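Local coordinates for protein phospho-2-dehydro-3-deoxyheptonate aldolase (Francisella tularensis, PDB 3TQK) that probably catalyses the condensation of phosphoenolpyruvate with D-erythrose 4-phosphate to give 3-deoxy-D-arabino-heptulosonate 7-phosphate, the first step of chorismate biosynthesis, at residues 58-63 with 124-129; 64-69 with 86-91; 192-197 with 252-257. All coordinates share one frame; numbering follows the deposited sequence.

Contact 1. Residues 58-63 with 124-129; sequences CSIHDP and RNLLSD. With MN (manganese (II) ion), chain B.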
loop_
_atom_site.group_PDB
_atom_site.type_symbol
_atom_site.label_atom_id
_atom_site.label_comp_id
_atom_site.label_asym_id
_atom_site.label_seq_id
_atom_site.Cartn_x
_atom_site.Cartn_y
_atom_site.Cartn_z
ATOM N N CYS A 58 8.256 -17.833 10.264
ATOM C CA CYS A 58 7.320 -16.731 10.024
ATOM C C CYS A 58 8.110 -15.488 9.627
ATOM O O CYS A 58 7.848 -14.885 8.587
ATOM C CB CYS A 58 6.457 -16.449 11.263
ATOM S SG CYS A 58 5.449 -14.926 11.120
ATOM N N SER A 59 9.088 -15.135 10.460
ATOM C CA SER A 59 9.975 -14.003 10.204
ATOM C C SER A 59 11.338 -14.304 10.820
ATOM O O SER A 59 11.419 -15.000 11.830
ATOM C CB SER A 59 9.404 -12.744 10.846
ATOM O OG SER A 59 9.372 -12.907 12.264
ATOM N N ILE A 60 12.404 -13.796 10.207
ATOM C CA ILE A 60 13.743 -14.015 10.746
ATOM C C ILE A 60 13.996 -13.013 11.884
ATOM O O ILE A 60 13.698 -11.817 11.763
ATOM C CB ILE A 60 14.832 -13.884 9.658
ATOM C CG1 ILE A 60 14.598 -14.904 8.517
ATOM C CG2 ILE A 60 16.246 -14.026 10.261
ATOM C CD1 ILE A 60 14.808 -16.371 8.875
ATOM N N HIS A 61 14.491 -13.526 13.006
ATOM C CA HIS A 61 15.004 -12.693 14.095
ATOM C C HIS A 61 16.390 -13.141 14.562
ATOM O O HIS A 61 17.054 -12.408 15.283
ATOM C CB HIS A 61 14.009 -12.663 15.264
ATOM C CG HIS A 61 14.077 -13.854 16.166
ATOM N ND1 HIS A 61 13.379 -15.016 15.921
ATOM C CD2 HIS A 61 14.746 -14.053 17.328
ATOM C CE1 HIS A 61 13.626 -15.884 16.888
ATOM N NE2 HIS A 61 14.449 -15.325 17.755
ATOM N N ASP A 62 16.824 -14.327 14.126
ATOM C CA ASP A 62 18.088 -14.923 14.560
ATOM C C ASP A 62 18.769 -15.571 13.345
ATOM O O ASP A 62 18.453 -16.714 12.987
ATOM C CB ASP A 62 17.814 -15.956 15.658
ATOM C CG ASP A 62 19.081 -16.567 16.235
ATOM O OD1 ASP A 62 20.198 -16.184 15.818
ATOM O OD2 ASP A 62 18.946 -17.440 17.121
ATOM N N PRO A 63 19.698 -14.835 12.699
ATOM C CA PRO A 63 20.340 -15.321 11.464
ATOM C C PRO A 63 21.124 -16.625 11.650
ATOM O O PRO A 63 21.144 -17.446 10.736
ATOM C CB PRO A 63 21.290 -14.180 11.081
ATOM C CG PRO A 63 20.775 -12.971 11.828
ATOM C CD PRO A 63 20.172 -13.490 13.081
ATOM N N ARG A 124 20.977 -9.003 3.871
ATOM C CA ARG A 124 21.662 -9.353 2.645
ATOM C C ARG A 124 22.662 -10.467 2.915
ATOM O O ARG A 124 22.738 -11.415 2.135
ATOM C CB ARG A 124 22.387 -8.159 2.040
ATOM C CG ARG A 124 22.987 -8.477 0.676
ATOM C CD ARG A 124 23.840 -7.358 0.124
ATOM N NE ARG A 124 24.619 -7.860 -0.997
ATOM C CZ ARG A 124 24.122 -8.088 -2.205
ATOM N NH1 ARG A 124 22.847 -7.821 -2.481
ATOM N NH2 ARG A 124 24.906 -8.584 -3.145
ATOM N N ASN A 125 23.425 -10.350 4.002
ATOM C CA ASN A 125 24.447 -11.352 4.311
ATOM C C ASN A 125 23.827 -12.723 4.568
ATOM O O ASN A 125 24.400 -13.745 4.196
ATOM C CB ASN A 125 25.355 -10.928 5.488
ATOM C CG ASN A 125 26.803 -11.420 5.327
ATOM O OD1 ASN A 125 27.045 -12.469 4.750
ATOM N ND2 ASN A 125 27.762 -10.648 5.829
ATOM N N LEU A 126 22.650 -12.746 5.181
ATOM C CA LEU A 126 21.930 -14.006 5.372
ATOM C C LEU A 126 21.535 -14.626 4.021
ATOM O O LEU A 126 21.764 -15.813 3.763
ATOM C CB LEU A 126 20.683 -13.791 6.235
ATOM C CG LEU A 126 19.818 -15.023 6.500
ATOM C CD1 LEU A 126 20.640 -16.179 7.088
ATOM C CD2 LEU A 126 18.672 -14.640 7.412
ATOM N N LEU A 127 20.951 -13.805 3.160
ATOM C CA LEU A 127 20.546 -14.258 1.836
ATOM C C LEU A 127 21.738 -14.706 1.009
ATOM O O LEU A 127 21.653 -15.699 0.282
ATOM C CB LEU A 127 19.784 -13.163 1.112
ATOM C CG LEU A 127 18.384 -12.911 1.643
ATOM C CD1 LEU A 127 17.907 -11.581 1.097
ATOM C CD2 LEU A 127 17.412 -14.056 1.275
ATOM N N SER A 128 22.861 -14.004 1.127
ATOM C CA SER A 128 24.089 -14.441 0.458
ATOM C C SER A 128 24.469 -15.842 0.931
ATOM O O SER A 128 24.686 -16.721 0.105
ATOM C CB SER A 128 25.230 -13.458 0.704
ATOM O OG SER A 128 26.416 -13.855 0.032
ATOM N N ASP A 129 24.510 -16.046 2.248
ATOM C CA ASP A 129 24.867 -17.341 2.837
ATOM C C ASP A 129 23.948 -18.493 2.411
ATOM O O ASP A 129 24.423 -19.565 2.044
ATOM C CB ASP A 129 24.910 -17.258 4.381
ATOM C CG ASP A 129 26.042 -16.364 4.894
ATOM O OD1 ASP A 129 26.890 -15.969 4.079
ATOM O OD2 ASP A 129 26.081 -16.041 6.101
HETATM MN MN MN B . 3.496 -15.170 9.466
#
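Leu126, on helix 116-132, extends its isobutyl group to segment 58-63, the loop that ends at the first residue of helix 63-80, and contributes more buried surface to this contact than Ile60 or Pro63. Its two methyls meet different partners. CD2 meets Ile60 tip to tip, at 3.8 Å from CG2. CD1 lies 3.9 Å from Pro63 O, so here a methyl rests against a backbone carbonyl and the proline ring itself stays a little farther off. The Leu126 side chain leaves the helix with CG anti to the backbone N (chi1 179°), which carries the fork out toward the loop. Ile60 answers with its CG2 branch, placed anti to its own N. Pro63 and Leu126 also have the closest pair of CA atoms, 6.4 Å apart. No hydrogen bond crosses between the segments.

The loop follows strand 51-56 and leads into helix 63-80, one of the beta-to-alpha connections at the C-terminal ends of the strands of a TIM barrel, where the active sites of this fold lie. Asp62 is the N-cap residue of that helix, and Ala66 and Ile67 on its first turns also touch Leu126. At the other end of the loop, Cys58 SG binds the manganese ion at 2.6 Å, with His266, Glu299 and Asp322 as further ligands. Cys58 O, meanwhile, accepts a hydrogen bond from Arg89 NH2.

Contact 2. Residues 64-69 with 86-91; sequences AAAIEY and IIMRVY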
loop_
_atom_site.group_PDB
_atom_site.type_symbol
_atom_site.label_atom_id
_atom_site.label_comp_id
_atom_site.label_asym_id
_atom_site.label_seq_id
_atom_site.Cartn_x
_atom_site.Cartn_y
_atom_site.Cartn_z
ATOM N N ALA A 64 21.754 -16.807 12.814
ATOM C CA ALA A 64 22.431 -18.060 13.128
ATOM C C ALA A 64 21.450 -19.232 13.201
ATOM O O ALA A 64 21.752 -20.330 12.720
ATOM C CB ALA A 64 23.228 -17.951 14.442
ATOM N N ALA A 65 20.291 -19.014 13.815
ATOM C CA ALA A 65 19.254 -20.049 13.851
ATOM C C ALA A 65 18.725 -20.311 12.435
ATOM O O ALA A 65 18.450 -21.447 12.078
ATOM C CB ALA A 65 18.128 -19.656 14.791
ATOM N N ALA A 66 18.616 -19.260 11.629
ATOM C CA ALA A 66 18.213 -19.396 10.231
ATOM C C ALA A 66 19.181 -20.275 9.417
ATOM O O ALA A 66 18.753 -21.105 8.615
ATOM C CB ALA A 66 18.070 -18.022 9.589
ATOM N N ILE A 67 20.479 -20.089 9.619
ATOM C CA ILE A 67 21.480 -20.932 8.970
ATOM C C ILE A 67 21.315 -22.397 9.408
ATOM O O ILE A 67 21.272 -23.299 8.561
ATOM C CB ILE A 67 22.924 -20.439 9.270
ATOM C CG1 ILE A 67 23.208 -19.110 8.545
ATOM C CG2 ILE A 67 23.961 -21.507 8.896
ATOM C CD1 ILE A 67 23.335 -19.228 7.044
ATOM N N GLU A 68 21.199 -22.645 10.712
ATOM C CA GLU A 68 20.985 -24.022 11.161
ATOM C C GLU A 68 19.733 -24.647 10.548
ATOM O O GLU A 68 19.773 -25.793 10.111
ATOM C CB GLU A 68 20.921 -24.129 12.680
ATOM C CG GLU A 68 20.939 -25.576 13.176
ATOM C CD GLU A 68 20.854 -25.686 14.683
ATOM O OE1 GLU A 68 20.245 -26.659 15.167
ATOM O OE2 GLU A 68 21.387 -24.799 15.384
ATOM N N TYR A 69 18.631 -23.897 10.513
ATOM C CA TYR A 69 17.399 -24.358 9.859
ATOM C C TYR A 69 17.664 -24.707 8.396
ATOM O O TYR A 69 17.220 -25.745 7.904
ATOM C CB TYR A 69 16.299 -23.285 9.941
ATOM C CG TYR A 69 14.974 -23.725 9.342
ATOM C CD1 TYR A 69 14.679 -23.476 8.014
ATOM C CD2 TYR A 69 14.029 -24.396 10.106
ATOM C CE1 TYR A 69 13.482 -23.876 7.458
ATOM C CE2 TYR A 69 12.832 -24.807 9.565
ATOM C CZ TYR A 69 12.561 -24.546 8.234
ATOM O OH TYR A 69 11.374 -24.950 7.671
ATOM N N ILE A 86 11.843 -26.798 -3.367
ATOM C CA ILE A 86 11.886 -26.203 -2.038
ATOM C C ILE A 86 12.543 -24.846 -2.132
ATOM O O ILE A 86 13.643 -24.714 -2.683
ATOM C CB ILE A 86 12.654 -27.078 -1.022
ATOM C CG1 ILE A 86 11.857 -28.349 -0.714
ATOM C CG2 ILE A 86 12.884 -26.313 0.270
ATOM C CD1 ILE A 86 12.642 -29.422 -0.037
ATOM N N ILE A 87 11.834 -23.839 -1.625
ATOM C CA ILE A 87 12.328 -22.472 -1.569
ATOM C C ILE A 87 12.236 -22.023 -0.127
ATOM O O ILE A 87 11.177 -22.117 0.483
ATOM C CB ILE A 87 11.480 -21.517 -2.421
ATOM C CG1 ILE A 87 11.487 -21.964 -3.887
ATOM C CG2 ILE A 87 12.019 -20.078 -2.282
ATOM C CD1 ILE A 87 10.623 -21.115 -4.777
HETATM N N MSE A 88 13.341 -21.560 0.434
HETATM C CA MSE A 88 13.310 -21.173 1.830
HETATM C C MSE A 88 12.756 -19.783 2.056
HETATM O O MSE A 88 13.177 -18.820 1.424
HETATM C CB MSE A 88 14.660 -21.200 2.493
HETATM C CG MSE A 88 14.495 -20.697 3.932
HETATM SE SE MSE A 88 15.875 -21.270 4.978
HETATM C CE MSE A 88 15.684 -20.156 6.594
ATOM N N ARG A 89 11.861 -19.711 3.029
ATOM C CA ARG A 89 11.187 -18.488 3.410
ATOM C C ARG A 89 12.118 -17.663 4.292
ATOM O O ARG A 89 12.511 -18.095 5.386
ATOM C CB ARG A 89 9.910 -18.879 4.152
ATOM C CG ARG A 89 8.996 -17.767 4.548
ATOM C CD ARG A 89 7.969 -18.276 5.566
ATOM N NE ARG A 89 7.403 -17.125 6.246
ATOM C CZ ARG A 89 6.355 -16.432 5.821
ATOM N NH1 ARG A 89 5.691 -16.802 4.738
ATOM N NH2 ARG A 89 5.953 -15.364 6.505
ATOM N N VAL A 90 12.494 -16.486 3.807
ATOM C CA VAL A 90 13.390 -15.604 4.543
ATOM C C VAL A 90 12.736 -14.228 4.645
ATOM O O VAL A 90 13.052 -13.319 3.867
ATOM C CB VAL A 90 14.781 -15.505 3.855
ATOM C CG1 VAL A 90 15.807 -14.943 4.818
ATOM C CG2 VAL A 90 15.237 -16.868 3.337
ATOM N N TYR A 91 11.813 -14.087 5.602
ATOM C CA TYR A 91 11.008 -12.869 5.735
ATOM C C TYR A 91 11.566 -11.921 6.778
ATOM O O TYR A 91 11.984 -12.345 7.851
ATOM C CB TYR A 91 9.560 -13.210 6.057
ATOM C CG TYR A 91 8.739 -13.520 4.826
ATOM C CD1 TYR A 91 9.197 -14.417 3.865
ATOM C CD2 TYR A 91 7.511 -12.911 4.610
ATOM C CE1 TYR A 91 8.459 -14.706 2.737
ATOM C CE2 TYR A 91 6.755 -13.205 3.472
ATOM C CZ TYR A 91 7.239 -14.108 2.541
ATOM O OH TYR A 91 6.504 -14.416 1.410
#
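Tyr69 and Met88, the latter present as selenomethionine, form the main pair between segments 64-69 and 86-91. Their Met-aromatic contact is made at the ring edge: SE lies in the plane of the Tyr69 ring, 5.2 Å from its centroid and 83° off the ring normal, with CD1 as the ring atom it approaches, at 3.9 Å. The two side chains cross obliquely. Met88 reaches the helix with its chain extended beyond CG, which carries SE and CE out from the strand.

Apolar contact is made by the terminal methyl. Met88 CE comes within 3.7 Å of Tyr69 CD1 and also lies 4.4 Å from Ala66 CB, so the methyl bridges two residues almost one helical turn apart. It further touches the backbone at Ala66 O, 3.8 Å away. Ala70 and Leu73, farther along the same helix, also touch Met88.

Polar bonds are made elsewhere. Tyr69 OH is hydrogen-bonded to Ser300 OG, and Met88 pairs through its backbone with Pro136 and Ala138, at the adjoining strand 137-140. The contact thus joins the helix and the second strand of a beta-alpha-beta unit. With no hydrogen bond between the two segments, helix and strand are held here by dispersion and a Met-aromatic contact, made in this crystal by selenium in place of sulfur, while the Tyr69 hydroxyl is satisfied by Ser300.

Contact 3. Residues 192-197 with 252-257; sequences VAVDAV and KKADIN. With CA (calcium ion), chain D.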
loop_
_atom_site.group_PDB
_atom_site.type_symbol
_atom_site.label_atom_id
_atom_site.label_comp_id
_atom_site.label_asym_id
_atom_site.label_seq_id
_atom_site.Cartn_x
_atom_site.Cartn_y
_atom_site.Cartn_z
ATOM N N VAL A 192 -9.099 -8.752 -6.204
ATOM C CA VAL A 192 -8.045 -7.750 -6.119
ATOM C C VAL A 192 -6.664 -8.340 -6.356
ATOM O O VAL A 192 -5.811 -7.665 -6.916
ATOM C CB VAL A 192 -8.082 -6.952 -4.794
ATOM C CG1 VAL A 192 -9.389 -6.181 -4.710
ATOM C CG2 VAL A 192 -7.901 -7.854 -3.579
ATOM N N ALA A 193 -6.427 -9.585 -5.950
ATOM C CA ALA A 193 -5.126 -10.223 -6.210
ATOM C C ALA A 193 -4.976 -10.560 -7.688
ATOM O O ALA A 193 -3.885 -10.415 -8.238
ATOM C CB ALA A 193 -4.936 -11.480 -5.360
ATOM N N VAL A 194 -6.071 -10.999 -8.320
ATOM C CA VAL A 194 -6.096 -11.233 -9.764
ATOM C C VAL A 194 -5.835 -9.919 -10.500
ATOM O O VAL A 194 -4.994 -9.864 -11.408
ATOM C CB VAL A 194 -7.432 -11.880 -10.228
ATOM C CG1 VAL A 194 -7.599 -11.805 -11.765
ATOM C CG2 VAL A 194 -7.525 -13.339 -9.720
ATOM N N ASP A 195 -6.508 -8.853 -10.076
ATOM C CA ASP A 195 -6.244 -7.524 -10.639
ATOM C C ASP A 195 -4.762 -7.158 -10.504
ATOM O O ASP A 195 -4.173 -6.562 -11.404
ATOM C CB ASP A 195 -7.069 -6.426 -9.951
ATOM C CG ASP A 195 -8.563 -6.669 -9.999
ATOM O OD1 ASP A 195 -9.052 -7.399 -10.891
ATOM O OD2 ASP A 195 -9.259 -6.112 -9.115
ATOM N N ALA A 196 -4.152 -7.513 -9.381
ATOM C CA ALA A 196 -2.787 -7.085 -9.126
ATOM C C ALA A 196 -1.838 -7.838 -10.042
ATOM O O ALA A 196 -0.885 -7.255 -10.579
ATOM C CB ALA A 196 -2.406 -7.296 -7.662
ATOM N N VAL A 197 -2.078 -9.136 -10.176
ATOM C CA VAL A 197 -1.300 -9.960 -11.096
ATOM C C VAL A 197 -1.395 -9.364 -12.513
ATOM O O VAL A 197 -0.380 -9.162 -13.173
ATOM C CB VAL A 197 -1.779 -11.432 -11.087
ATOM C CG1 VAL A 197 -1.178 -12.205 -12.249
ATOM C CG2 VAL A 197 -1.419 -12.113 -9.764
ATOM N N LYS A 252 -8.608 -16.675 -15.682
ATOM C CA LYS A 252 -8.941 -16.832 -17.118
ATOM C C LYS A 252 -9.666 -15.618 -17.710
ATOM O O LYS A 252 -9.358 -15.217 -18.832
ATOM C CB LYS A 252 -9.742 -18.121 -17.392
ATOM C CG LYS A 252 -8.946 -19.432 -17.181
ATOM C CD LYS A 252 -7.612 -19.486 -17.971
ATOM C CE LYS A 252 -6.797 -20.739 -17.625
ATOM N NZ LYS A 252 -7.599 -21.983 -17.881
ATOM N N LYS A 253 -10.595 -15.028 -16.956
ATOM C CA LYS A 253 -11.255 -13.781 -17.376
ATOM C C LYS A 253 -10.262 -12.631 -17.652
ATOM O O LYS A 253 -10.487 -11.816 -18.555
ATOM C CB LYS A 253 -12.277 -13.310 -16.329
ATOM C CG LYS A 253 -13.729 -13.626 -16.649
ATOM C CD LYS A 253 -14.712 -12.747 -15.826
ATOM C CE LYS A 253 -16.170 -13.212 -16.041
ATOM N NZ LYS A 253 -17.185 -12.429 -15.273
ATOM N N ALA A 254 -9.175 -12.568 -16.883
ATOM C CA ALA A 254 -8.125 -11.555 -17.081
ATOM C C ALA A 254 -7.044 -12.000 -18.082
ATOM O O ALA A 254 -6.028 -11.310 -18.254
ATOM C CB ALA A 254 -7.477 -11.184 -15.727
ATOM N N ASP A 255 -7.258 -13.144 -18.732
ATOM C CA ASP A 255 -6.299 -13.718 -19.677
ATOM C C ASP A 255 -4.951 -13.962 -19.015
ATOM O O ASP A 255 -3.896 -13.676 -19.599
ATOM C CB ASP A 255 -6.151 -12.805 -20.909
ATOM C CG ASP A 255 -5.526 -13.517 -22.109
ATOM O OD1 ASP A 255 -5.247 -14.742 -22.024
ATOM O OD2 ASP A 255 -5.324 -12.850 -23.154
ATOM N N ILE A 256 -4.995 -14.458 -17.777
ATOM C CA ILE A 256 -3.796 -14.828 -17.029
ATOM C C ILE A 256 -3.838 -16.337 -16.858
ATOM O O ILE A 256 -4.836 -16.884 -16.394
ATOM C CB ILE A 256 -3.738 -14.139 -15.643
ATOM C CG1 ILE A 256 -3.605 -12.615 -15.803
ATOM C CG2 ILE A 256 -2.604 -14.738 -14.786
ATOM C CD1 ILE A 256 -2.322 -12.124 -16.550
ATOM N N ASN A 257 -2.750 -17.002 -17.226
ATOM C CA ASN A 257 -2.713 -18.464 -17.277
ATOM C C ASN A 257 -1.812 -19.108 -16.233
ATOM O O ASN A 257 -1.628 -20.327 -16.252
ATOM C CB ASN A 257 -2.278 -18.900 -18.666
ATOM C CG ASN A 257 -3.197 -18.370 -19.749
ATOM O OD1 ASN A 257 -2.751 -17.697 -20.676
ATOM N ND2 ASN A 257 -4.491 -18.641 -19.617
HETATM CA CA CA D . -4.883 -15.369 -24.612
HETATM O O HOH W 1 -2.861 -16.025 -24.087
#
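Val194 and Val197 adopt the same rotamer, with CG1 anti to the backbone N (chi1 166° and 168°), and in both it is this methyl that makes the contact. One turn apart on helix 191-200, they meet the two residues that bracket Asp255. In Ile256 CG1 stands anti to the carbonyl carbon (chi1 -65°), which puts CG2 anti to the N and makes that branch the closest to Val197.

The touching is methyl on methyl. Val194 CG1 lies 4.0 Å from Ala254 CB, and Val197 CG1 lies 3.9 Å from Ile256 CG2, with the latter two side chains crossing at a slant. No hydrogen bond joins the segments. Leu251 adds to the apolar patch by touching both Val194 and Ile256, and Phe182 of strand 179-183 lies against Val197. Just beyond the helical segment, Lys198 NZ donates a hydrogen bond to Ala254 O.

Between its two apolar neighbours, Asp255 is exposed. Its OD1 binds a calcium ion at 2.7 Å, with OD2 at 2.9 Å from the ion, and a water also coordinates it at 2.2 Å. The ion sits far from the manganese site, on the outer rim of the fold.

Asp255 has positive phi and is the C-prime residue of a Schellman motif, with Ile256 N bonded to Leu251 O and Asp255 N to Lys252 O. The arrangement is typical of a Schellman helix end with an apolar residue just after it: Ile256, the C'' residue, folds back on Leu251 of its own helix and also packs on helix 191-200, a neighbouring outer helix of the TIM barrel.

Overall arrangement
From the N terminus, the chain leaves strand 51-56 through the loop 58-63, runs along helix 63-80 and strand 84-89, and reaches helix 116-132, where contact 1 closes a loop of 60 intervening residues. Contact 2, with 16 residues between its segments, is nested inside that loop. Their centres are about 7 Å apart and they touch directly, for instance by a probable hydrogen bond between Ile60 N and Tyr91 O. Together they tie the first beta-alpha-beta unit of the barrel to the next helix beside the manganese site. Contact 3 follows in series, closing a loop of 54 residues between helix 191-200 and the turn that ends helix 241-253, on the opposite side of the chain's centre.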